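Local structure of D-hydantoinase (Ralstonia pickettii, 1NFG) at residues D127-D130 with S131-E134; A152-G155 with M156-D160; D186-D189 with Y190-K194; P203-H206 with A207-R210; S243-E246 with V247-K251. The protein probably catalyses the stereospecific hydrolysis of the cyclic amide bond of D-hydantoin derivatives, using two zinc ions in each subunit. All blocks are in the same frame, centred on the assembly; numbering follows the deposited sequence.

Contact 1: residues D127-D130 with S131-E134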
loop_
_atom_site.group_PDB
_atom_site.type_symbol
_atom_site.label_atom_id
_atom_site.label_comp_id
_atom_site.label_asym_id
_atom_site.label_seq_id
_atom_site.Cartn_x
_atom_site.Cartn_y
_atom_site.Cartn_z
ATOM N N ASP A 127 -35.768 5.004 0.228
ATOM C CA ASP A 127 -36.849 4.081 0.562
ATOM C C ASP A 127 -36.958 3.118 -0.615
ATOM O O ASP A 127 -37.906 3.168 -1.400
ATOM C CB ASP A 127 -38.162 4.845 0.771
ATOM C CG ASP A 127 -39.306 3.937 1.199
ATOM O OD1 ASP A 127 -39.036 2.892 1.827
ATOM O OD2 ASP A 127 -40.478 4.272 0.921
ATOM N N PRO A 128 -35.972 2.212 -0.733
ATOM C CA PRO A 128 -35.793 1.177 -1.757
ATOM C C PRO A 128 -36.906 0.162 -1.952
ATOM O O PRO A 128 -36.661 -1.044 -1.910
ATOM C CB PRO A 128 -34.491 0.514 -1.338
ATOM C CG PRO A 128 -34.582 0.568 0.129
ATOM C CD PRO A 128 -35.032 1.986 0.380
ATOM N N THR A 129 -38.120 0.644 -2.185
ATOM C CA THR A 129 -39.252 -0.246 -2.405
ATOM C C THR A 129 -39.070 -0.951 -3.735
ATOM O O THR A 129 -38.398 -0.435 -4.624
ATOM C CB THR A 129 -40.567 0.536 -2.452
ATOM O OG1 THR A 129 -40.837 1.080 -1.155
ATOM C CG2 THR A 129 -41.714 -0.367 -2.879
ATOM N N ASP A 130 -39.655 -2.134 -3.873
ATOM C CA ASP A 130 -39.552 -2.870 -5.124
ATOM C C ASP A 130 -39.956 -1.961 -6.280
ATOM O O ASP A 130 -39.272 -1.897 -7.302
ATOM C CB ASP A 130 -40.461 -4.097 -5.093
ATOM C CG ASP A 130 -39.842 -5.259 -4.348
ATOM O OD1 ASP A 130 -39.203 -5.021 -3.305
ATOM O OD2 ASP A 130 -40.002 -6.414 -4.801
ATOM N N SER A 131 -41.068 -1.253 -6.113
ATOM C CA SER A 131 -41.542 -0.354 -7.157
ATOM C C SER A 131 -40.581 0.814 -7.335
ATOM O O SER A 131 -40.247 1.175 -8.468
ATOM C CB SER A 131 -42.951 0.167 -6.830
ATOM O OG SER A 131 -42.980 0.856 -5.594
ATOM N N VAL A 132 -40.140 1.399 -6.219
ATOM C CA VAL A 132 -39.211 2.524 -6.261
ATOM C C VAL A 132 -37.977 2.160 -7.075
ATOM O O VAL A 132 -37.573 2.891 -7.982
ATOM C CB VAL A 132 -38.747 2.936 -4.850
ATOM C CG1 VAL A 132 -37.540 3.864 -4.955
ATOM C CG2 VAL A 132 -39.881 3.635 -4.111
ATOM N N ILE A 133 -37.383 1.023 -6.748
ATOM C CA ILE A 133 -36.201 0.572 -7.452
ATOM C C ILE A 133 -36.501 0.347 -8.923
ATOM O O ILE A 133 -35.660 0.584 -9.787
ATOM C CB ILE A 133 -35.648 -0.703 -6.794
ATOM C CG1 ILE A 133 -34.855 -0.295 -5.549
ATOM C CG2 ILE A 133 -34.796 -1.500 -7.776
ATOM C CD1 ILE A 133 -34.280 -1.448 -4.780
ATOM N N GLU A 134 -37.715 -0.087 -9.215
ATOM C CA GLU A 134 -38.096 -0.329 -10.593
ATOM C C GLU A 134 -38.227 1.004 -11.346
ATOM O O GLU A 134 -38.156 1.040 -12.576
ATOM C CB GLU A 134 -39.402 -1.124 -10.627
ATOM C CG GLU A 134 -39.417 -2.253 -11.649
ATOM C CD GLU A 134 -38.156 -3.113 -11.611
ATOM O OE1 GLU A 134 -37.710 -3.494 -10.505
ATOM O OE2 GLU A 134 -37.613 -3.417 -12.697
HETATM O O HOH W 1 -37.757 -4.028 -7.824
#
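Two backbone hydrogen bonds tie Thr129 and Asp130 to the first turn of helix 130-135. The amide of Ile133 meets Thr129 O at 2.8 Å, and the bond is almost straight, with 177° at the hydrogen. Glu134 N reaches Asp130 O at 3.1 Å by a more bent path of 141°. A water adds a third link, donating to Asp130 O and, at 2.7 Å, to Glu134 OE1, so that this carbonyl oxygen serves both an amide and a water. Thr129 holds the N-cap position, but its side chain makes no capping bond.

The apolar contacts run along the side chains of Val132 and Ile133. Thr129 and Val132 cross at about a right angle, Thr129 CB meeting Val132 CG2 at 3.6 Å. Val132 CG2, beside its own backbone N, also lies 3.4 Å from the carbonyl oxygen Asp127 O. Farther along, Ile133 keeps its chain extended beyond CG1 (chi2 179°), and CD1 touches Pro128 CB at 4.0 Å.

Two of the carboxylates have outside partners: Asp127 OD2 accepts from Gly97 N, and Glu134 OE2 forms a salt bridge with Lys170 of helix 161-174, a helix that Pro128 and Ile133 also touch. The chemistry is thus divided: main-chain carbonyls bind the first turn, a water links one of them to Glu134, apolar branches pack against Pro128 and Thr129, and Asp127 and Glu134 anchor loop and helix.

Contact 2: residues A152-G155 with M156-D160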
loop_
_atom_site.group_PDB
_atom_site.type_symbol
_atom_site.label_atom_id
_atom_site.label_comp_id
_atom_site.label_asym_id
_atom_site.label_seq_id
_atom_site.Cartn_x
_atom_site.Cartn_y
_atom_site.Cartn_z
ATOM N N ALA A 152 -24.961 6.310 5.774
ATOM C CA ALA A 152 -25.063 6.798 7.143
ATOM C C ALA A 152 -26.434 7.437 7.338
ATOM O O ALA A 152 -27.267 7.405 6.428
ATOM C CB ALA A 152 -23.968 7.811 7.425
ATOM N N TYR A 153 -26.655 8.018 8.520
ATOM C CA TYR A 153 -27.924 8.659 8.879
ATOM C C TYR A 153 -29.026 7.623 9.091
ATOM O O TYR A 153 -29.951 7.503 8.285
ATOM C CB TYR A 153 -28.357 9.649 7.801
ATOM C CG TYR A 153 -27.359 10.752 7.548
ATOM C CD1 TYR A 153 -26.783 11.457 8.607
ATOM C CD2 TYR A 153 -27.024 11.126 6.249
ATOM C CE1 TYR A 153 -25.899 12.514 8.375
ATOM C CE2 TYR A 153 -26.142 12.180 6.002
ATOM C CZ TYR A 153 -25.584 12.872 7.067
ATOM O OH TYR A 153 -24.724 13.926 6.819
ATOM N N ARG A 154 -28.913 6.881 10.187
ATOM C CA ARG A 154 -29.873 5.839 10.541
ATOM C C ARG A 154 -31.296 6.393 10.615
ATOM O O ARG A 154 -31.519 7.503 11.114
ATOM C CB ARG A 154 -29.500 5.241 11.899
ATOM C CG ARG A 154 -30.087 3.870 12.169
ATOM C CD ARG A 154 -29.318 2.821 11.403
ATOM N NE ARG A 154 -29.760 1.465 11.702
ATOM C CZ ARG A 154 -29.151 0.374 11.246
ATOM N NH1 ARG A 154 -28.077 0.487 10.475
ATOM N NH2 ARG A 154 -29.613 -0.831 11.552
ATOM N N GLY A 155 -32.256 5.610 10.126
ATOM C CA GLY A 155 -33.649 6.028 10.156
ATOM C C GLY A 155 -33.914 7.406 9.572
ATOM O O GLY A 155 -34.717 8.175 10.103
ATOM N N MET A 156 -33.235 7.721 8.477
ATOM C CA MET A 156 -33.413 9.004 7.817
ATOM C C MET A 156 -33.035 8.864 6.347
ATOM O O MET A 156 -33.865 9.080 5.473
ATOM C CB MET A 156 -32.557 10.073 8.495
ATOM C CG MET A 156 -32.956 11.496 8.134
ATOM S SD MET A 156 -31.878 12.774 8.855
ATOM C CE MET A 156 -30.862 13.236 7.402
ATOM N N ASN A 157 -31.789 8.483 6.076
ATOM C CA ASN A 157 -31.319 8.317 4.702
ATOM C C ASN A 157 -30.657 6.966 4.454
ATOM O O ASN A 157 -30.668 6.461 3.334
ATOM C CB ASN A 157 -30.300 9.400 4.350
ATOM C CG ASN A 157 -30.933 10.746 4.081
ATOM O OD1 ASN A 157 -31.609 11.317 4.937
ATOM N ND2 ASN A 157 -30.705 11.272 2.883
ATOM N N MET A 158 -30.083 6.387 5.505
ATOM C CA MET A 158 -29.355 5.128 5.397
ATOM C C MET A 158 -30.054 3.935 4.758
ATOM O O MET A 158 -31.178 3.584 5.110
ATOM C CB MET A 158 -28.822 4.702 6.776
ATOM C CG MET A 158 -27.882 3.484 6.713
ATOM S SD MET A 158 -27.133 2.942 8.291
ATOM C CE MET A 158 -27.002 4.498 9.159
ATOM N N ILE A 159 -29.354 3.315 3.815
ATOM C CA ILE A 159 -29.823 2.119 3.138
ATOM C C ILE A 159 -28.702 1.098 3.363
ATOM O O ILE A 159 -27.652 1.448 3.897
ATOM C CB ILE A 159 -30.069 2.376 1.631
ATOM C CG1 ILE A 159 -28.821 2.967 0.961
ATOM C CG2 ILE A 159 -31.252 3.322 1.468
ATOM C CD1 ILE A 159 -27.843 1.936 0.440
ATOM N N ASP A 160 -28.906 -0.151 2.966
ATOM C CA ASP A 160 -27.900 -1.182 3.201
ATOM C C ASP A 160 -27.199 -1.682 1.942
ATOM O O ASP A 160 -27.511 -1.252 0.836
ATOM C CB ASP A 160 -28.557 -2.362 3.918
ATOM C CG ASP A 160 -29.753 -2.910 3.155
ATOM O OD1 ASP A 160 -29.581 -3.347 1.999
ATOM O OD2 ASP A 160 -30.870 -2.901 3.706
#
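The contact between Tyr153 and residues 156-158 is a tight turn in the loop between helix 130-135 and helix 161-174, at the edge of the dinuclear zinc site. Tyr153 O is its centre. It accepts from Asn157 N at 3.0 Å, in the carbonyl plane, and from Met158 N at 3.0 Å, whose donor stands 45° out of that plane; Met156 N adds a weak third bond. Two sound bonds from different directions should fix this peptide firmly. Gly155 takes the bend with both backbone angles positive.

On the side-chain level, Tyr153 and Asn157 run side by side, CB to CB 4.0 Å, while Met156 CE approaches the tyrosine ring obliquely. Met158 extends CG anti to its backbone N (chi1 -172°) and then bends at chi3, which brings CE to 3.6 Å from Arg154 CD. Its SD lies at the guanidinium edge and accepts a weak bond from Arg154 NH1 at 3.4 Å. The stronger partner of that NH1 is Asp186.

Tyr153, by similarity a substrate-binding residue, meets the ring of the zinc ligand His181. Beyond the turn, Asp160 caps helix 161-174 through Thr163 N, while Arg154 reaches helix 185-197.

Contact 3: residues D186-D189 with Y190-K194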
loop_
_atom_site.group_PDB
_atom_site.type_symbol
_atom_site.label_atom_id
_atom_site.label_comp_id
_atom_site.label_asym_id
_atom_site.label_seq_id
_atom_site.Cartn_x
_atom_site.Cartn_y
_atom_site.Cartn_z
ATOM N N ASP A 186 -23.495 3.126 11.511
ATOM C CA ASP A 186 -23.533 2.435 12.781
ATOM C C ASP A 186 -22.306 2.781 13.603
ATOM O O ASP A 186 -22.416 3.061 14.799
ATOM C CB ASP A 186 -23.641 0.935 12.546
ATOM C CG ASP A 186 -24.869 0.577 11.736
ATOM O OD1 ASP A 186 -25.935 1.177 12.006
ATOM O OD2 ASP A 186 -24.775 -0.292 10.842
ATOM N N ALA A 187 -21.138 2.789 12.971
ATOM C CA ALA A 187 -19.926 3.130 13.696
ATOM C C ALA A 187 -20.104 4.529 14.272
ATOM O O ALA A 187 -19.796 4.770 15.440
ATOM C CB ALA A 187 -18.721 3.088 12.773
ATOM N N ALA A 188 -20.610 5.449 13.459
ATOM C CA ALA A 188 -20.823 6.816 13.927
ATOM C C ALA A 188 -21.802 6.844 15.106
ATOM O O ALA A 188 -21.516 7.445 16.141
ATOM C CB ALA A 188 -21.346 7.684 12.795
ATOM N N ASP A 189 -22.951 6.194 14.949
ATOM C CA ASP A 189 -23.941 6.163 16.017
ATOM C C ASP A 189 -23.327 5.692 17.323
ATOM O O ASP A 189 -23.541 6.308 18.369
ATOM C CB ASP A 189 -25.114 5.258 15.650
ATOM C CG ASP A 189 -26.003 5.872 14.593
ATOM O OD1 ASP A 189 -26.179 7.113 14.627
ATOM O OD2 ASP A 189 -26.532 5.117 13.742
ATOM N N TYR A 190 -22.563 4.604 17.256
ATOM C CA TYR A 190 -21.897 4.049 18.434
ATOM C C TYR A 190 -21.081 5.123 19.151
ATOM O O TYR A 190 -21.197 5.302 20.366
ATOM C CB TYR A 190 -20.973 2.906 18.016
ATOM C CG TYR A 190 -20.057 2.413 19.118
ATOM C CD1 TYR A 190 -20.486 1.459 20.040
ATOM C CD2 TYR A 190 -18.757 2.913 19.243
ATOM C CE1 TYR A 190 -19.643 1.010 21.062
ATOM C CE2 TYR A 190 -17.906 2.474 20.259
ATOM C CZ TYR A 190 -18.353 1.523 21.166
ATOM O OH TYR A 190 -17.512 1.091 22.168
ATOM N N LEU A 191 -20.256 5.839 18.396
ATOM C CA LEU A 191 -19.426 6.878 18.982
ATOM C C LEU A 191 -20.234 8.092 19.414
ATOM O O LEU A 191 -19.961 8.677 20.459
ATOM C CB LEU A 191 -18.329 7.294 17.997
ATOM C CG LEU A 191 -17.292 6.209 17.670
ATOM C CD1 LEU A 191 -16.414 6.653 16.515
ATOM C CD2 LEU A 191 -16.447 5.917 18.903
ATOM N N ARG A 192 -21.231 8.470 18.619
ATOM C CA ARG A 192 -22.064 9.623 18.953
ATOM C C ARG A 192 -22.721 9.417 20.313
ATOM O O ARG A 192 -22.627 10.264 21.197
ATOM C CB ARG A 192 -23.158 9.833 17.899
ATOM C CG ARG A 192 -22.659 9.913 16.450
ATOM C CD ARG A 192 -23.801 10.250 15.491
ATOM N NE ARG A 192 -24.180 11.657 15.604
ATOM C CZ ARG A 192 -25.394 12.135 15.351
ATOM N NH1 ARG A 192 -26.370 11.322 14.968
ATOM N NH2 ARG A 192 -25.633 13.433 15.487
ATOM N N ASP A 193 -23.382 8.277 20.474
ATOM C CA ASP A 193 -24.062 7.958 21.722
ATOM C C ASP A 193 -23.109 7.802 22.903
ATOM O O ASP A 193 -23.405 8.242 24.019
ATOM C CB ASP A 193 -24.885 6.685 21.546
ATOM C CG ASP A 193 -25.896 6.807 20.432
ATOM O OD1 ASP A 193 -26.406 7.933 20.219
ATOM O OD2 ASP A 193 -26.186 5.782 19.776
ATOM N N LYS A 194 -21.965 7.174 22.652
ATOM C CA LYS A 194 -20.969 6.972 23.690
ATOM C C LYS A 194 -20.526 8.329 24.235
ATOM O O LYS A 194 -20.393 8.501 25.442
ATOM C CB LYS A 194 -19.779 6.202 23.112
ATOM C CG LYS A 194 -18.788 5.665 24.134
ATOM C CD LYS A 194 -17.834 4.676 23.460
ATOM C CE LYS A 194 -16.784 4.110 24.412
ATOM N NZ LYS A 194 -15.928 3.096 23.714
HETATM O O HOH W 2 -26.428 8.843 17.511
#
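Tyr190, Leu191 and Asp193 each donate a backbone N-H to the carbonyl four residues earlier, the alpha-helical pattern of helix 185-197; the Asp193 N to Asp189 O bond, 2.9 Å, is nearly straight at 176°.

Among the side chains, Asp189 and Arg192 cross with their carboxylate and guanidinium planes 38° apart. Asp189 OD1 lies near the plane of the guanidinium at its edge, but 4.2 Å from Arg192 NH1, too far for a salt bridge. Arg192 turns at chi3, and its CD approaches Asp189 OD1 at 4.0 Å. A water donates to Asp193 OD1 at 2.9 Å and more weakly to Asp189 OD1, joining two acids one turn apart. Tyr190, with CG anti to its backbone N (chi1 170°), leads its ring away from the preceding turn, although CB stays 3.4 Å from Ala187 O. Its OH takes a bond from Lys194 NZ at 3.0 Å.

Asp186 pairs with Arg154, and Tyr190 OH also bonds Asp169 of the second subunit, where Ala187 and Leu191 pack as well. Within the two segments, then, Asp189 and Arg192 are merely near each other, while the firmer polar bonds of Asp186 and Tyr190 join helix to loop and another subunit.

Contact 4: residues P203-H206 with A207-R210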
loop_
_atom_site.group_PDB
_atom_site.type_symbol
_atom_site.label_atom_id
_atom_site.label_comp_id
_atom_site.label_asym_id
_atom_site.label_seq_id
_atom_site.Cartn_x
_atom_site.Cartn_y
_atom_site.Cartn_z
ATOM N N PRO A 203 -19.815 20.909 19.953
ATOM C CA PRO A 203 -19.717 20.657 18.512
ATOM C C PRO A 203 -18.549 19.768 18.096
ATOM O O PRO A 203 -18.674 18.971 17.163
ATOM C CB PRO A 203 -19.599 22.058 17.931
ATOM C CG PRO A 203 -20.418 22.875 18.884
ATOM C CD PRO A 203 -19.952 22.352 20.217
ATOM N N ILE A 204 -17.419 19.905 18.785
ATOM C CA ILE A 204 -16.230 19.121 18.465
ATOM C C ILE A 204 -16.530 17.638 18.366
ATOM O O ILE A 204 -15.951 16.924 17.542
ATOM C CB ILE A 204 -15.151 19.272 19.528
ATOM C CG1 ILE A 204 -15.194 20.687 20.106
ATOM C CG2 ILE A 204 -13.787 18.960 18.911
ATOM C CD1 ILE A 204 -14.298 20.889 21.326
ATOM N N TYR A 205 -17.434 17.170 19.214
ATOM C CA TYR A 205 -17.777 15.762 19.215
ATOM C C TYR A 205 -18.506 15.306 17.964
ATOM O O TYR A 205 -18.682 14.110 17.737
ATOM C CB TYR A 205 -18.544 15.432 20.495
ATOM C CG TYR A 205 -17.636 15.610 21.690
ATOM C CD1 TYR A 205 -16.550 14.753 21.889
ATOM C CD2 TYR A 205 -17.769 16.710 22.536
ATOM C CE1 TYR A 205 -15.612 14.992 22.892
ATOM C CE2 TYR A 205 -16.833 16.960 23.546
ATOM C CZ TYR A 205 -15.756 16.097 23.714
ATOM O OH TYR A 205 -14.807 16.353 24.678
ATOM N N HIS A 206 -18.919 16.259 17.139
ATOM C CA HIS A 206 -19.566 15.890 15.894
ATOM C C HIS A 206 -18.460 15.264 15.055
ATOM O O HIS A 206 -18.664 14.256 14.387
ATOM C CB HIS A 206 -20.126 17.119 15.171
ATOM C CG HIS A 206 -20.550 16.842 13.760
ATOM N ND1 HIS A 206 -21.553 15.951 13.444
ATOM C CD2 HIS A 206 -20.078 17.309 12.579
ATOM C CE1 HIS A 206 -21.681 15.879 12.131
ATOM N NE2 HIS A 206 -20.797 16.692 11.582
ATOM N N ALA A 207 -17.277 15.869 15.107
ATOM C CA ALA A 207 -16.135 15.380 14.350
ATOM C C ALA A 207 -15.555 14.105 14.951
ATOM O O ALA A 207 -15.375 13.102 14.252
ATOM C CB ALA A 207 -15.060 16.459 14.278
ATOM N N LEU A 208 -15.270 14.142 16.249
ATOM C CA LEU A 208 -14.698 12.983 16.921
ATOM C C LEU A 208 -15.609 11.758 16.851
ATOM O O LEU A 208 -15.126 10.621 16.862
ATOM C CB LEU A 208 -14.390 13.324 18.378
ATOM C CG LEU A 208 -13.506 14.564 18.564
ATOM C CD1 LEU A 208 -13.281 14.821 20.044
ATOM C CD2 LEU A 208 -12.179 14.369 17.846
ATOM N N SER A 209 -16.919 11.980 16.767
ATOM C CA SER A 209 -17.859 10.866 16.708
ATOM C C SER A 209 -17.850 10.178 15.350
ATOM O O SER A 209 -18.429 9.103 15.182
ATOM C CB SER A 209 -19.282 11.333 17.057
ATOM O OG SER A 209 -19.795 12.262 16.117
ATOM N N ARG A 210 -17.202 10.803 14.374
ATOM C CA ARG A 210 -17.112 10.215 13.047
ATOM C C ARG A 210 -15.762 10.514 12.403
ATOM O O ARG A 210 -15.656 11.266 11.433
ATOM C CB ARG A 210 -18.287 10.676 12.166
ATOM C CG ARG A 210 -18.674 12.130 12.295
ATOM C CD ARG A 210 -20.173 12.325 12.065
ATOM N NE ARG A 210 -20.663 11.675 10.850
ATOM C CZ ARG A 210 -21.889 11.168 10.728
ATOM N NH1 ARG A 210 -22.739 11.235 11.743
ATOM N NH2 ARG A 210 -22.269 10.583 9.603
#
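Tyr205 O is gripped by the backbone and approached by the side chain of one residue, Ser209. The amide Ser209 N donates to it at 2.9 Å, from 45° above the carbonyl plane, and Ser209 OG lies 2.7 Å away. The same hydroxyl is 2.9 Å from His206 O, and which of the two carbonyls takes its proton is not settled. This belongs to the short helix 204-208 and the residues that follow it, in the catalytic TIM-barrel domain of an amidohydrolase. OG gets there because it stands between the backbone N and the carbonyl carbon of Ser209 (chi1 64°), turned back toward the preceding turn. In that position the hydroxyl is within reach of both carbonyls.

One residue earlier, Ile204 O receives Leu208 N at 3.1 Å, and a weak second bond from Ala207 N. The apolar side is built on Leu208, whose CD1 reaches Tyr205 CE1 at 3.7 Å, obliquely to the ring, and Ile204 CG2 at 4.3 Å. Phe195 of helix 185-197 meets both Tyr205 and Leu208.

On the buried side, His206 and Arg210 point their polar ends outward from the segment: His206 NE2 donates to Phe285 O, and Arg210 NH2 forms a salt bridge with Glu183. His206 also touches Thr286 and Asn335, assigned to substrate binding by similarity. The ring and guanidinium planes are 30° apart, and Arg210 CD lies 3.9 Å from His206 CE1.

Contact 5: residues S243-E246 with V247-K251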
loop_
_atom_site.group_PDB
_atom_site.type_symbol
_atom_site.label_atom_id
_atom_site.label_comp_id
_atom_site.label_asym_id
_atom_site.label_seq_id
_atom_site.Cartn_x
_atom_site.Cartn_y
_atom_site.Cartn_z
ATOM N N SER A 243 -9.654 7.935 3.351
ATOM C CA SER A 243 -10.713 7.560 2.415
ATOM C C SER A 243 -10.217 7.710 0.979
ATOM O O SER A 243 -10.556 6.901 0.112
ATOM C CB SER A 243 -11.981 8.404 2.628
ATOM O OG SER A 243 -11.768 9.770 2.325
ATOM N N LEU A 244 -9.410 8.736 0.723
ATOM C CA LEU A 244 -8.886 8.939 -0.622
ATOM C C LEU A 244 -8.075 7.712 -1.014
ATOM O O LEU A 244 -8.145 7.238 -2.155
ATOM C CB LEU A 244 -8.002 10.187 -0.683
ATOM C CG LEU A 244 -7.243 10.420 -2.001
ATOM C CD1 LEU A 244 -8.191 10.351 -3.192
ATOM C CD2 LEU A 244 -6.548 11.769 -1.950
ATOM N N GLU A 245 -7.320 7.189 -0.054
ATOM C CA GLU A 245 -6.500 6.019 -0.305
ATOM C C GLU A 245 -7.320 4.837 -0.819
ATOM O O GLU A 245 -6.876 4.103 -1.713
ATOM C CB GLU A 245 -5.757 5.616 0.962
ATOM C CG GLU A 245 -4.680 4.586 0.706
ATOM C CD GLU A 245 -3.910 4.226 1.959
ATOM O OE1 GLU A 245 -3.627 5.138 2.776
ATOM O OE2 GLU A 245 -3.575 3.029 2.115
ATOM N N GLU A 246 -8.512 4.646 -0.259
ATOM C CA GLU A 246 -9.366 3.545 -0.688
ATOM C C GLU A 246 -9.821 3.769 -2.129
ATOM O O GLU A 246 -9.903 2.825 -2.920
ATOM C CB GLU A 246 -10.582 3.425 0.230
ATOM C CG GLU A 246 -10.257 3.077 1.683
ATOM C CD GLU A 246 -9.614 1.708 1.845
ATOM O OE1 GLU A 246 -9.652 0.904 0.889
ATOM O OE2 GLU A 246 -9.081 1.434 2.939
ATOM N N VAL A 247 -10.125 5.020 -2.466
ATOM C CA VAL A 247 -10.556 5.349 -3.824
ATOM C C VAL A 247 -9.419 4.966 -4.753
ATOM O O VAL A 247 -9.608 4.302 -5.781
ATOM C CB VAL A 247 -10.838 6.862 -3.967
ATOM C CG1 VAL A 247 -11.020 7.232 -5.432
ATOM C CG2 VAL A 247 -12.082 7.229 -3.162
ATOM N N MET A 248 -8.225 5.380 -4.365
ATOM C CA MET A 248 -7.040 5.092 -5.143
ATOM C C MET A 248 -6.821 3.585 -5.309
ATOM O O MET A 248 -6.531 3.110 -6.418
ATOM C CB MET A 248 -5.837 5.758 -4.486
ATOM C CG MET A 248 -5.094 6.683 -5.418
ATOM S SD MET A 248 -6.114 7.977 -6.158
ATOM C CE MET A 248 -5.479 9.421 -5.254
ATOM N N ARG A 249 -6.976 2.825 -4.227
ATOM C CA ARG A 249 -6.784 1.377 -4.319
ATOM C C ARG A 249 -7.805 0.777 -5.277
ATOM O O ARG A 249 -7.483 -0.105 -6.074
ATOM C CB ARG A 249 -6.897 0.718 -2.937
ATOM C CG ARG A 249 -5.880 1.242 -1.936
ATOM C CD ARG A 249 -6.074 0.689 -0.543
ATOM N NE ARG A 249 -5.510 -0.647 -0.397
ATOM C CZ ARG A 249 -6.210 -1.711 -0.027
ATOM N NH1 ARG A 249 -7.508 -1.598 0.237
ATOM N NH2 ARG A 249 -5.614 -2.889 0.078
ATOM N N ALA A 250 -9.037 1.268 -5.204
ATOM C CA ALA A 250 -10.096 0.785 -6.078
ATOM C C ALA A 250 -9.716 1.061 -7.536
ATOM O O ALA A 250 -9.807 0.169 -8.392
ATOM C CB ALA A 250 -11.402 1.475 -5.731
ATOM N N LYS A 251 -9.283 2.293 -7.820
ATOM C CA LYS A 251 -8.892 2.656 -9.185
ATOM C C LYS A 251 -7.814 1.720 -9.730
ATOM O O LYS A 251 -7.867 1.324 -10.891
ATOM C CB LYS A 251 -8.391 4.098 -9.252
ATOM C CG LYS A 251 -9.474 5.160 -9.176
ATOM C CD LYS A 251 -8.861 6.557 -9.125
ATOM C CE LYS A 251 -9.917 7.670 -9.089
ATOM N NZ LYS A 251 -10.730 7.770 -10.334
#
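Glu246 bends at chi2 (-64°) and Arg249 at chi3 (81°), and these turns bring their charged ends alongside each other on one side of helix 241-253. Glu246 OE1 meets Arg249 NH1 at 3.4 Å, in the plane of the guanidinium at its edge, while the carboxylate plane stands 86° to it. The salt bridge includes only a weak hydrogen bond. Stronger partners lie across the interface: Arg249 of the second subunit bridges to Glu246 OE2 and Glu245 OE2, and the pairs are reciprocal, with the two Arg249 side chains packed together.

Away from these charges, Leu244 and Met248 run side by side. The methionine is bent at chi2 and chi3, which carries CE to 3.5 Å from Leu244 CD1. Leu244 CD1 also lies 4.4 Å from Val247 CB. Leu244 packs further on helix 292-303, and Val247 on Thr219 and Ala259.

Four backbone bonds cross between the two segments, among them Met248 N to Leu244 O at 2.9 Å and Arg249 N to Glu245 O at 2.8 Å. The helix joins strand 233-235 to strand 257-262, a beta-alpha-beta unit of the kind from which TIM-barrel amidohydrolases are built, here with one side in a subunit interface.

Overall arrangement
Contact 5 is the most buried of the five, whereas contacts 1 to 4 are partly buried. Contacts 2, 3 and 4 form a connected group beside the active site: contact 2 meets contact 3 through an ion pair, and contacts 3 and 4, on successive helices, have centres about 10 Å apart and touch. Contact 1 lies away from the annotated sites and touches contact 2 through Pro128 and Ile159. Their chemistry follows place: water joins polar groups in contacts 1 and 3, carbonyls gather donors in the turns of contacts 2 and 4, and contact 5 combines apolar packing with charge pairing. Contacts 3 and 5 both reach the second subunit.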